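Citryl-CoA lyase (Hydrogenobacter thermophilus, PDB 6HXP) binds coenzyme A and probably cleaves citryl-CoA to acetyl-CoA and oxaloacetate, as a lyase of the citrate synthase family. Local coordinates at residues A36-E44 against M199-F209. Sequence-based numbering, arbitrary orientation.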
# COMPACT_ATOMS: atom_id res chain seq x y z
N ALA A 36 6.58 -8.82 -24.60
CA ALA A 36 5.51 -7.83 -24.40
C ALA A 36 5.88 -6.80 -23.32
O ALA A 36 5.53 -5.62 -23.42
CB ALA A 36 4.20 -8.52 -24.05
N ILE A 37 6.62 -7.25 -22.29
CA ILE A 37 7.11 -6.33 -21.27
C ILE A 37 8.09 -5.33 -21.88
O ILE A 37 8.01 -4.13 -21.63
CB ILE A 37 7.77 -7.14 -20.15
CG1 ILE A 37 6.67 -7.87 -19.35
CG2 ILE A 37 8.59 -6.24 -19.23
CD1 ILE A 37 7.19 -9.01 -18.49
N TYR A 38 9.01 -5.83 -22.69
CA TYR A 38 9.95 -4.94 -23.35
C TYR A 38 9.14 -3.91 -24.17
O TYR A 38 9.42 -2.71 -24.11
CB TYR A 38 10.91 -5.71 -24.25
CG TYR A 38 11.94 -4.79 -24.90
CD1 TYR A 38 11.62 -4.04 -26.03
CD2 TYR A 38 13.23 -4.71 -24.41
CE1 TYR A 38 12.55 -3.19 -26.62
CE2 TYR A 38 14.16 -3.84 -24.98
CZ TYR A 38 13.82 -3.09 -26.10
OH TYR A 38 14.73 -2.21 -26.69
N LEU A 39 8.20 -4.39 -24.97
CA LEU A 39 7.42 -3.48 -25.80
C LEU A 39 6.72 -2.41 -24.97
O LEU A 39 6.76 -1.22 -25.33
CB LEU A 39 6.38 -4.29 -26.59
CG LEU A 39 5.32 -3.47 -27.33
CD1 LEU A 39 5.93 -2.62 -28.40
CD2 LEU A 39 4.23 -4.39 -27.87
N ILE A 40 6.00 -2.81 -23.90
CA ILE A 40 5.22 -1.82 -23.20
C ILE A 40 6.11 -0.79 -22.53
O ILE A 40 5.73 0.37 -22.43
CB ILE A 40 4.20 -2.43 -22.25
CG1 ILE A 40 3.10 -1.35 -21.94
CG2 ILE A 40 4.82 -3.02 -21.00
CD1 ILE A 40 1.91 -1.98 -21.26
N LEU A 41 7.28 -1.22 -22.05
CA LEU A 41 8.20 -0.30 -21.37
C LEU A 41 8.99 0.57 -22.32
O LEU A 41 9.19 1.76 -22.05
CB LEU A 41 9.14 -1.06 -20.46
CG LEU A 41 8.51 -1.86 -19.33
CD1 LEU A 41 9.57 -2.59 -18.53
CD2 LEU A 41 7.64 -0.95 -18.45
N LYS A 42 9.53 -0.03 -23.39
CA LYS A 42 10.38 0.73 -24.33
C LYS A 42 9.57 1.51 -25.35
O LYS A 42 10.03 2.55 -25.84
CB LYS A 42 11.28 -0.27 -25.10
CG LYS A 42 12.38 0.42 -25.97
CD LYS A 42 13.60 0.86 -25.08
CE LYS A 42 14.73 1.59 -25.71
NZ LYS A 42 15.44 0.73 -26.68
N GLY A 43 8.46 0.95 -25.78
CA GLY A 43 7.60 1.54 -26.79
C GLY A 43 7.77 0.92 -28.17
O GLY A 43 7.04 1.29 -29.10
N GLU A 44 8.69 0.00 -28.32
CA GLU A 44 8.97 -0.68 -29.59
C GLU A 44 9.29 -2.13 -29.34
O GLU A 44 9.63 -2.52 -28.21
CB GLU A 44 10.15 -0.02 -30.30
CG GLU A 44 9.98 1.47 -30.58
CD GLU A 44 8.83 1.83 -31.52
OE1 GLU A 44 8.37 0.95 -32.28
OE2 GLU A 44 8.42 3.00 -31.53
N MET A 199 20.28 -1.94 -23.32
CA MET A 199 18.99 -1.91 -24.05
C MET A 199 18.48 -0.47 -24.28
O MET A 199 17.45 -0.32 -24.93
CB MET A 199 17.89 -2.66 -23.26
CG MET A 199 18.08 -4.15 -23.18
SD MET A 199 16.94 -4.86 -22.02
CE MET A 199 17.36 -6.59 -22.09
N GLY A 200 19.14 0.55 -23.72
CA GLY A 200 18.71 1.92 -23.89
C GLY A 200 17.60 2.39 -22.96
O GLY A 200 16.97 3.43 -23.25
N PHE A 201 17.34 1.68 -21.85
CA PHE A 201 16.33 2.13 -20.92
C PHE A 201 16.84 3.25 -20.04
O PHE A 201 18.02 3.28 -19.67
CB PHE A 201 15.86 0.98 -20.04
CG PHE A 201 14.94 0.03 -20.78
CD1 PHE A 201 13.63 0.41 -21.10
CD2 PHE A 201 15.33 -1.27 -21.07
CE1 PHE A 201 12.76 -0.47 -21.71
CE2 PHE A 201 14.44 -2.16 -21.67
CZ PHE A 201 13.17 -1.75 -21.99
N ASP A 202 15.93 4.14 -19.66
CA ASP A 202 16.20 5.24 -18.75
C ASP A 202 16.49 4.69 -17.35
O ASP A 202 15.82 3.76 -16.88
CB ASP A 202 14.96 6.13 -18.71
CG ASP A 202 15.00 7.35 -17.80
OD1 ASP A 202 16.09 7.65 -17.24
OD2 ASP A 202 13.97 8.02 -17.67
N TRP A 203 17.48 5.27 -16.67
CA TRP A 203 17.82 4.85 -15.29
C TRP A 203 16.64 4.99 -14.33
O TRP A 203 16.51 4.22 -13.37
CB TRP A 203 19.03 5.64 -14.76
CG TRP A 203 18.80 7.12 -14.58
CD1 TRP A 203 19.17 8.11 -15.43
CD2 TRP A 203 18.33 7.77 -13.39
NE1 TRP A 203 18.85 9.34 -14.90
CE2 TRP A 203 18.34 9.16 -13.64
CE3 TRP A 203 17.87 7.31 -12.16
CZ2 TRP A 203 17.93 10.09 -12.68
CZ3 TRP A 203 17.51 8.24 -11.19
CH2 TRP A 203 17.46 9.60 -11.49
N ARG A 204 15.69 5.89 -14.64
CA ARG A 204 14.52 6.07 -13.80
C ARG A 204 13.54 4.91 -13.85
O ARG A 204 12.63 4.82 -13.04
CB ARG A 204 13.81 7.38 -14.10
CG ARG A 204 14.71 8.57 -13.82
CD ARG A 204 14.10 9.88 -14.30
NE ARG A 204 14.13 9.93 -15.74
CZ ARG A 204 13.57 10.88 -16.48
NH1 ARG A 204 13.00 11.94 -15.91
NH2 ARG A 204 13.62 10.81 -17.81
N LEU A 205 13.77 3.97 -14.76
CA LEU A 205 12.95 2.76 -14.85
C LEU A 205 13.59 1.55 -14.10
O LEU A 205 13.01 0.48 -14.00
CB LEU A 205 12.80 2.41 -16.34
CG LEU A 205 11.82 1.38 -16.69
CD1 LEU A 205 10.34 1.68 -16.17
CD2 LEU A 205 11.73 1.29 -18.24
N GLY A 206 14.78 1.73 -13.52
CA GLY A 206 15.52 0.62 -12.94
C GLY A 206 14.77 -0.27 -11.98
O GLY A 206 14.85 -1.50 -12.08
N LYS A 207 14.02 0.33 -11.05
CA LYS A 207 13.29 -0.47 -10.10
C LYS A 207 12.17 -1.24 -10.79
O LYS A 207 11.73 -2.28 -10.32
CB LYS A 207 12.72 0.48 -9.01
CG LYS A 207 12.66 -0.01 -7.66
CD LYS A 207 12.12 1.14 -6.76
CE LYS A 207 13.14 1.88 -5.98
NZ LYS A 207 12.46 2.48 -4.83
N GLY A 208 11.67 -0.73 -11.94
CA GLY A 208 10.60 -1.43 -12.66
C GLY A 208 10.93 -2.83 -13.03
O GLY A 208 10.08 -3.72 -12.96
N PHE A 209 12.19 -3.07 -13.45
CA PHE A 209 12.59 -4.42 -13.83
C PHE A 209 12.55 -5.36 -12.64
O PHE A 209 12.10 -6.53 -12.76
CB PHE A 209 13.97 -4.43 -14.50
CG PHE A 209 14.01 -3.50 -15.70
CD1 PHE A 209 13.25 -3.75 -16.83
CD2 PHE A 209 14.74 -2.31 -15.63
CE1 PHE A 209 13.27 -2.85 -17.90
CE2 PHE A 209 14.73 -1.43 -16.69
CZ PHE A 209 13.97 -1.68 -17.79
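K42, in the last turn of helix 33-42, reaches across F201 to the end of helix 188-198. Its CB lies 3.7 Å from F201 CE1. With CG anti to the backbone N (chi1 -171°), the chain runs over one face of the F201 ring. CD makes a CH-pi contact there, 4.1 Å from the ring centroid. CE passes M199 O at 3.4 Å. NZ then donates to M199 O at 2.9 Å, approaching the carbonyl oxygen almost head-on (C=O...N 163°), and to Y38 OH at 3.0 Å. That carbonyl sits just before G200, whose positive phi closes the helix in a Schellman motif. F209 CZ lies over the opposite face of F201. The edge of F201 points at the face of Y38, an offset edge-to-face pair with planes at 66°. M199 SD meets the edge of the Y38 ring, a Met-aromatic contact. One residue before K42, L41 CD1 touches F209 CE1 at 3.8 Å. With an alanine at K42, M199 O and Y38 OH would probably lose their shared donor, and F201 the chain across its face. The chemistry is thus mixed: aromatic and aliphatic side chains join the end of helix 33-42 to the turn between helices 188-198 and 206-228, and one lysine amine ties a backbone carbonyl to a tyrosine hydroxyl.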